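Local coordinates for protein DUTPase (PDB 4GV8) that hydrolyses dUTP to dUMP and pyrophosphate, as a trimeric dUTPase of a staphylococcal phage with nucleotide sites shared between subunits, at residues V49-P54 / A135-V140; G59-R64 / L88-K93. All coordinates share one frame; numbering follows the deposited sequence.

From the N terminus, strand 4-9 comes first and later pairs with strand 49-52, where interaction 1 begins. The chain then passes directly into strand 57-63, the first half of interaction 2, runs through helix 65-70 and strand 73-80, and closes that loop at 88-93. Interaction 1 closes much later, when strand 133-141 arrives, so interaction 2 is nested inside it. Strand 133-141 lies next to strand 57-63 in the larger sheet, where Gln136 O and Thr62 N, 2.8 Å apart, probably hydrogen-bond. Interaction 1 thus joins the two sheets, whereas interaction 2 works within the larger one; both touch one nucleotide, and interaction 2 reaches a second as well.

Interaction 1 (V49-P54 / A135-V140); sequences VAVSIP and AQLVIV. With DUP (2'-deoxyuridine 5'-alpha,beta-imido-triphosphate), chain L.
Val51 and Ile53 face Leu137 and Ile139 in a buried, wholly apolar contact between the two sheets of the jelly-roll. The segments 49-54 and 135-140 run in the same direction but belong to different layers, and the spacing leaves room for side chains from both layers to meet between them: Val51 CA and Leu137 CA are 10.4 Å apart, and the gap narrows to 8.2 Å between Ile53 CA and Ile139 CA. Two methyl contacts bridge it. Val51 sends CG1 to Leu137 CD2 at 4.5 Å; with chi1 of -178° the leucine's CG stands anti to its own nitrogen, and CD2 is the branch that reaches across. One step further on, the beta-branch methyls of the two isoleucines meet, Ile53 CG2 to Ile139 CG2 at 4.4 Å. At these distances the methyls only just touch, a loose apolar contact.

The alternation of strand 133-141 divides its work between the core and the nucleotide pocket. Leu137 and Ile139 look inward to segment 49-54, while Gln136, on the other face, extends to the alpha-phosphate end of the bound dUTP analogue.

Further apolar side chains complete the core: Val7 of strand 4-9 touches Val51, Leu5 of the same strand touches Ile139, and Ile80 of strand 73-80 reaches both Ile53 and Leu137. On the side of the strand turned away from strand 133-141, Ala50 and Ser52 pack on Phe153 of the second subunit. Strand 49-52 pairs antiparallel with strand 4-9, while strand 133-141 lies between strands 26-30 and 57-63 in the larger sheet.

Interaction 2 (G59-R64 / L88-K93); sequences GLLTSR and LGINIK. With DUP (2'-deoxyuridine 5'-alpha,beta-imido-triphosphate), chain J; DUP (2'-deoxyuridine 5'-alpha,beta-imido-triphosphate), chain L.
Leu61 reaches Leu88, Gly89 and Ile90 with one methyl. Its CB points toward segment 88-93, and CG, anti to the backbone nitrogen at chi1 179°, carries CD2 forward to the start of strand 89-94. CD2 lies 3.2 Å from Gly89 O, a close approach, 4.2 Å from Ile90 CG1, and against Leu88 CB; CD1, the other branch, stays farther back, 4.5 Å from Ile90 CG1. CD2 also borders the uracil of one bound nucleotide, and Gly89 reads that base with its backbone: Gly89 N donates to O2 at 2.9 Å and 166°, while Gly89 O accepts from N3 at 2.7 Å. The two bonds use the base's pairing edge much as a partner base would, consistent with main-chain recognition of uracil in trimeric dUTPases.

Farther along, Arg64 serves a different nucleotide. Its chain bends at chi3 (53°), and NE (2.9 Å) and NH2 (3.0 Å) both donate along bent lines to one beta-phosphate oxygen, O1B, while NH1 bonds to Lys133 O.

Strand 73-80 separates strands 57-63 and 89-94; it pairs with Leu61 through Gly78, and its Ile80 packs on both Leu61 and Leu88, while Ile45 of strand 42-46 meets Ile90.

Interaction 1 (V49-P54 / A135-V140)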
loop_
_atom_site.group_PDB
_atom_site.type_symbol
_atom_site.label_atom_id
_atom_site.label_comp_id
_atom_site.label_asym_id
_atom_site.label_seq_id
_atom_site.Cartn_x
_atom_site.Cartn_y
_atom_site.Cartn_z
ATOM N N VAL B 49 15.479 2.882 -15.428
ATOM C CA VAL B 49 16.079 1.580 -15.113
ATOM C C VAL B 49 15.089 0.499 -15.574
ATOM O O VAL B 49 13.892 0.621 -15.316
ATOM C CB VAL B 49 16.429 1.477 -13.604
ATOM C CG1 VAL B 49 16.792 0.053 -13.201
ATOM C CG2 VAL B 49 17.540 2.463 -13.251
ATOM N N ALA B 50 15.579 -0.505 -16.311
ATOM C CA ALA B 50 14.842 -1.764 -16.536
ATOM C C ALA B 50 15.551 -2.921 -15.768
ATOM O O ALA B 50 16.767 -2.931 -15.572
ATOM C CB ALA B 50 14.700 -2.087 -18.025
ATOM N N VAL B 51 14.753 -3.865 -15.273
ATOM C CA VAL B 51 15.292 -5.075 -14.648
ATOM C C VAL B 51 14.664 -6.258 -15.405
ATOM O O VAL B 51 13.675 -6.074 -16.127
ATOM C CB VAL B 51 14.999 -5.112 -13.114
ATOM C CG1 VAL B 51 15.694 -3.945 -12.382
ATOM C CG2 VAL B 51 13.486 -5.120 -12.857
ATOM N N SER B 52 15.247 -7.449 -15.275
ATOM C CA SER B 52 14.643 -8.690 -15.751
ATOM C C SER B 52 14.470 -9.649 -14.558
ATOM O O SER B 52 15.372 -10.438 -14.227
ATOM C CB SER B 52 15.484 -9.366 -16.835
ATOM O OG SER B 52 14.757 -10.416 -17.439
ATOM N N ILE B 53 13.311 -9.550 -13.917
ATOM C CA ILE B 53 12.932 -10.438 -12.812
ATOM C C ILE B 53 12.598 -11.797 -13.426
ATOM O O ILE B 53 11.839 -11.903 -14.427
ATOM C CB ILE B 53 11.725 -9.859 -12.019
ATOM C CG1 ILE B 53 12.159 -8.520 -11.363
ATOM C CG2 ILE B 53 11.168 -10.836 -10.947
ATOM C CD1 ILE B 53 11.008 -7.643 -10.935
ATOM N N PRO B 54 13.180 -12.856 -12.863
ATOM C CA PRO B 54 12.816 -14.143 -13.434
ATOM C C PRO B 54 11.374 -14.565 -13.071
ATOM O O PRO B 54 10.803 -14.111 -12.054
ATOM C CB PRO B 54 13.838 -15.109 -12.820
ATOM C CG PRO B 54 14.863 -14.254 -12.167
ATOM C CD PRO B 54 14.186 -12.991 -11.798
ATOM N N ALA B 135 12.338 5.579 -3.808
ATOM C CA ALA B 135 11.627 4.286 -3.551
ATOM C C ALA B 135 12.624 3.154 -3.376
ATOM O O ALA B 135 13.853 3.357 -3.439
ATOM C CB ALA B 135 10.653 3.946 -4.702
ATOM N N GLN B 136 12.098 1.951 -3.159
ATOM C CA GLN B 136 12.897 0.720 -3.095
ATOM C C GLN B 136 12.167 -0.422 -3.759
ATOM O O GLN B 136 10.961 -0.377 -3.971
ATOM C CB GLN B 136 13.317 0.333 -1.677
ATOM C CG GLN B 136 12.166 -0.069 -0.768
ATOM C CD GLN B 136 12.545 -0.104 0.704
ATOM O OE1 GLN B 136 11.809 0.388 1.585
ATOM N NE2 GLN B 136 13.685 -0.661 0.973
ATOM N N LEU B 137 12.948 -1.424 -4.142
ATOM C CA LEU B 137 12.490 -2.588 -4.916
ATOM C C LEU B 137 12.811 -3.849 -4.116
ATOM O O LEU B 137 13.985 -4.174 -3.854
ATOM C CB LEU B 137 13.209 -2.659 -6.297
ATOM C CG LEU B 137 12.743 -3.820 -7.203
ATOM C CD1 LEU B 137 11.279 -3.634 -7.684
ATOM C CD2 LEU B 137 13.758 -4.088 -8.335
ATOM N N VAL B 138 11.750 -4.531 -3.669
ATOM C CA VAL B 138 11.862 -5.769 -2.900
ATOM C C VAL B 138 11.331 -6.891 -3.813
ATOM O O VAL B 138 10.257 -6.760 -4.384
ATOM C CB VAL B 138 11.023 -5.683 -1.614
ATOM C CG1 VAL B 138 11.112 -7.026 -0.828
ATOM C CG2 VAL B 138 11.490 -4.475 -0.817
ATOM N N ILE B 139 12.078 -7.986 -3.940
ATOM C CA ILE B 139 11.696 -9.122 -4.812
ATOM C C ILE B 139 11.356 -10.359 -3.945
ATOM O O ILE B 139 12.124 -10.752 -3.035
ATOM C CB ILE B 139 12.791 -9.493 -5.826
ATOM C CG1 ILE B 139 13.209 -8.247 -6.710
ATOM C CG2 ILE B 139 12.252 -10.627 -6.717
ATOM C CD1 ILE B 139 14.678 -8.068 -7.045
ATOM N N VAL B 140 10.194 -10.952 -4.234
ATOM C CA VAL B 140 9.644 -11.988 -3.427
ATOM C C VAL B 140 9.191 -13.101 -4.367
ATOM O O VAL B 140 8.753 -12.852 -5.492
ATOM C CB VAL B 140 8.477 -11.478 -2.511
ATOM C CG1 VAL B 140 8.922 -10.264 -1.661
ATOM C CG2 VAL B 140 7.279 -11.149 -3.367
HETATM O O4 DUP L . 6.522 1.600 8.670
HETATM C C4 DUP L . 7.761 1.252 9.043
HETATM C C5 DUP L . 8.779 1.103 8.109
HETATM C C6 DUP L . 10.072 0.753 8.529
HETATM N N3 DUP L . 8.038 1.044 10.338
HETATM C C2 DUP L . 9.319 0.732 10.736
HETATM O O2 DUP L . 9.546 0.534 12.065
HETATM N N1 DUP L . 10.338 0.607 9.841
HETATM C "C1'" DUP L . 11.711 0.283 10.273
HETATM C "C2'" DUP L . 12.058 -1.140 9.895
HETATM C "C3'" DUP L . 12.965 -1.001 8.684
HETATM O "O3'" DUP L . 13.893 -2.090 8.657
HETATM O "O4'" DUP L . 12.622 1.188 9.602
HETATM C "C4'" DUP L . 13.584 0.412 8.836
HETATM C "C5'" DUP L . 13.917 1.125 7.529
HETATM O "O5'" DUP L . 12.891 1.002 6.522
HETATM P PA DUP L . 13.148 1.730 5.093
HETATM O O1A DUP L . 11.796 1.699 4.415
HETATM O O2A DUP L . 14.333 1.185 4.368
HETATM N N3A DUP L . 13.431 3.322 5.578
HETATM P PB DUP L . 14.584 4.403 4.975
HETATM O O1B DUP L . 15.064 3.829 3.648
HETATM O O2B DUP L . 13.950 5.786 4.934
HETATM O O3B DUP L . 15.804 4.352 6.074
HETATM P PG DUP L . 17.158 3.394 6.189
HETATM O O2G DUP L . 17.109 2.255 5.160
HETATM O O1G DUP L . 18.093 4.461 5.782
HETATM O O3G DUP L . 17.108 3.009 7.635
#

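Interaction 2 (G59-R64 / L88-K93)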
loop_
_atom_site.group_PDB
_atom_site.type_symbol
_atom_site.label_atom_id
_atom_site.label_comp_id
_atom_site.label_asym_id
_atom_site.label_seq_id
_atom_site.Cartn_x
_atom_site.Cartn_y
_atom_site.Cartn_z
ATOM N N GLY B 59 8.495 -8.201 -8.343
ATOM C CA GLY B 59 9.113 -7.066 -7.739
ATOM C C GLY B 59 8.011 -6.185 -7.146
ATOM O O GLY B 59 6.911 -6.008 -7.700
ATOM N N LEU B 60 8.311 -5.627 -6.001
ATOM C CA LEU B 60 7.444 -4.656 -5.338
ATOM C C LEU B 60 8.195 -3.351 -5.270
ATOM O O LEU B 60 9.191 -3.201 -4.532
ATOM C CB LEU B 60 7.112 -5.140 -3.949
ATOM C CG LEU B 60 6.408 -6.508 -3.896
ATOM C CD1 LEU B 60 6.382 -6.913 -2.419
ATOM C CD2 LEU B 60 5.018 -6.444 -4.563
ATOM N N LEU B 61 7.737 -2.417 -6.083
ATOM C CA LEU B 61 8.340 -1.130 -6.155
ATOM C C LEU B 61 7.576 -0.233 -5.164
ATOM O O LEU B 61 6.412 0.125 -5.377
ATOM C CB LEU B 61 8.259 -0.609 -7.609
ATOM C CG LEU B 61 8.824 0.769 -7.915
ATOM C CD1 LEU B 61 10.311 0.792 -7.618
ATOM C CD2 LEU B 61 8.484 1.162 -9.355
ATOM N N THR B 62 8.263 0.150 -4.096
ATOM C CA THR B 62 7.597 0.518 -2.876
ATOM C C THR B 62 8.278 1.674 -2.145
ATOM O O THR B 62 9.431 2.063 -2.412
ATOM C CB THR B 62 7.475 -0.769 -1.996
ATOM O OG1 THR B 62 6.410 -0.588 -1.042
ATOM C CG2 THR B 62 8.797 -1.169 -1.356
ATOM N N SER B 63 7.541 2.253 -1.235
ATOM C CA SER B 63 7.992 3.444 -0.510
ATOM C C SER B 63 9.177 3.143 0.435
ATOM O O SER B 63 9.375 1.988 0.871
ATOM C CB SER B 63 6.824 3.988 0.332
ATOM O OG SER B 63 6.514 3.070 1.439
ATOM N N ARG B 64 9.927 4.204 0.754
ATOM C CA ARG B 64 10.888 4.231 1.862
ATOM C C ARG B 64 10.200 4.874 3.059
ATOM O O ARG B 64 9.398 5.804 2.896
ATOM C CB ARG B 64 12.154 5.005 1.464
ATOM C CG ARG B 64 12.850 4.402 0.236
ATOM C CD ARG B 64 14.162 5.125 -0.118
ATOM N NE ARG B 64 15.021 5.188 1.040
ATOM C CZ ARG B 64 15.753 6.236 1.382
ATOM N NH1 ARG B 64 15.759 7.307 0.606
ATOM N NH2 ARG B 64 16.523 6.183 2.470
ATOM N N LEU B 88 10.957 1.336 -15.227
ATOM C CA LEU B 88 10.255 1.238 -13.967
ATOM C C LEU B 88 9.818 2.669 -13.649
ATOM O O LEU B 88 10.661 3.603 -13.551
ATOM C CB LEU B 88 11.170 0.653 -12.879
ATOM C CG LEU B 88 11.699 -0.823 -12.930
ATOM C CD1 LEU B 88 12.472 -1.143 -11.629
ATOM C CD2 LEU B 88 10.568 -1.808 -13.196
ATOM N N GLY B 89 8.496 2.843 -13.559
ATOM C CA GLY B 89 7.905 4.101 -13.125
ATOM C C GLY B 89 7.408 4.064 -11.664
ATOM O O GLY B 89 6.731 3.103 -11.228
ATOM N N ILE B 90 7.759 5.124 -10.913
ATOM C CA ILE B 90 7.310 5.342 -9.539
ATOM C C ILE B 90 5.985 6.177 -9.509
ATOM O O ILE B 90 5.961 7.367 -9.860
ATOM C CB ILE B 90 8.403 6.050 -8.711
ATOM C CG1 ILE B 90 9.660 5.147 -8.542
ATOM C CG2 ILE B 90 7.866 6.444 -7.323
ATOM C CD1 ILE B 90 10.934 5.848 -8.038
ATOM N N ASN B 91 4.917 5.501 -9.092
ATOM C CA ASN B 91 3.538 5.966 -9.072
ATOM C C ASN B 91 3.276 6.780 -7.791
ATOM O O ASN B 91 3.043 6.199 -6.728
ATOM C CB ASN B 91 2.652 4.710 -9.122
ATOM C CG ASN B 91 1.183 4.982 -9.447
ATOM O OD1 ASN B 91 0.727 6.129 -9.544
ATOM N ND2 ASN B 91 0.421 3.887 -9.612
ATOM N N ILE B 92 3.289 8.113 -7.925
ATOM C CA ILE B 92 3.352 9.098 -6.809
ATOM C C ILE B 92 2.200 10.094 -6.856
ATOM O O ILE B 92 1.645 10.339 -7.918
ATOM C CB ILE B 92 4.742 9.769 -6.756
ATOM C CG1 ILE B 92 5.132 10.126 -5.330
ATOM C CG2 ILE B 92 4.905 10.969 -7.704
ATOM C CD1 ILE B 92 6.619 10.338 -5.220
ATOM N N LYS B 93 1.770 10.547 -5.667
ATOM C CA LYS B 93 0.828 11.623 -5.447
ATOM C C LYS B 93 1.395 12.503 -4.311
ATOM O O LYS B 93 1.944 11.991 -3.318
ATOM C CB LYS B 93 -0.539 11.085 -5.010
ATOM C CG LYS B 93 -1.514 12.200 -4.661
ATOM C CD LYS B 93 -2.913 11.689 -4.460
ATOM C CE LYS B 93 -3.871 12.832 -4.167
ATOM N NZ LYS B 93 -5.223 12.440 -3.677
HETATM O O4 DUP J . 4.212 1.271 -9.981
HETATM C C4 DUP J . 4.438 0.558 -11.116
HETATM C C5 DUP J . 3.630 -0.511 -11.466
HETATM C C6 DUP J . 3.893 -1.219 -12.588
HETATM N N3 DUP J . 5.506 0.800 -11.893
HETATM C C2 DUP J . 5.713 0.128 -13.050
HETATM O O2 DUP J . 6.741 0.511 -13.812
HETATM N N1 DUP J . 4.913 -0.895 -13.411
HETATM C "C1'" DUP J . 5.138 -1.675 -14.634
HETATM C "C2'" DUP J . 5.740 -3.049 -14.319
HETATM C "C3'" DUP J . 4.567 -4.015 -14.486
HETATM O "O3'" DUP J . 5.015 -5.324 -14.828
HETATM O "O4'" DUP J . 3.877 -1.938 -15.320
HETATM C "C4'" DUP J . 3.662 -3.352 -15.525
HETATM C "C5'" DUP J . 2.187 -3.736 -15.402
HETATM O "O5'" DUP J . 1.661 -3.575 -14.060
HETATM P PA DUP J . 0.090 -3.636 -13.822
HETATM O O1A DUP J . -0.308 -5.014 -14.265
HETATM O O2A DUP J . 0.018 -3.205 -12.317
HETATM N N3A DUP J . -0.671 -2.433 -14.757
HETATM P PB DUP J . -2.027 -2.742 -15.740
HETATM O O1B DUP J . -2.673 -4.062 -15.335
HETATM O O2B DUP J . -2.892 -1.478 -15.654
HETATM O O3B DUP J . -1.286 -2.852 -17.222
HETATM P PG DUP J . -1.105 -4.187 -18.142
HETATM O O2G DUP J . -2.352 -4.212 -18.982
HETATM O O1G DUP J . -0.957 -5.390 -17.200
HETATM O O3G DUP J . 0.205 -3.981 -18.868
HETATM O O4 DUP L . 6.522 1.600 8.670
HETATM C C4 DUP L . 7.761 1.252 9.043
HETATM C C5 DUP L . 8.779 1.103 8.109
HETATM C C6 DUP L . 10.072 0.753 8.529
HETATM N N3 DUP L . 8.038 1.044 10.338
HETATM C C2 DUP L . 9.319 0.732 10.736
HETATM O O2 DUP L . 9.546 0.534 12.065
HETATM N N1 DUP L . 10.338 0.607 9.841
HETATM C "C1'" DUP L . 11.711 0.283 10.273
HETATM C "C2'" DUP L . 12.058 -1.140 9.895
HETATM C "C3'" DUP L . 12.965 -1.001 8.684
HETATM O "O3'" DUP L . 13.893 -2.090 8.657
HETATM O "O4'" DUP L . 12.622 1.188 9.602
HETATM C "C4'" DUP L . 13.584 0.412 8.836
HETATM C "C5'" DUP L . 13.917 1.125 7.529
HETATM O "O5'" DUP L . 12.891 1.002 6.522
HETATM P PA DUP L . 13.148 1.730 5.093
HETATM O O1A DUP L . 11.796 1.699 4.415
HETATM O O2A DUP L . 14.333 1.185 4.368
HETATM N N3A DUP L . 13.431 3.322 5.578
HETATM P PB DUP L . 14.584 4.403 4.975
HETATM O O1B DUP L . 15.064 3.829 3.648
HETATM O O2B DUP L . 13.950 5.786 4.934
HETATM O O3B DUP L . 15.804 4.352 6.074
HETATM P PG DUP L . 17.158 3.394 6.189
HETATM O O2G DUP L . 17.109 2.255 5.160
HETATM O O1G DUP L . 18.093 4.461 5.782
HETATM O O3G DUP L . 17.108 3.009 7.635
#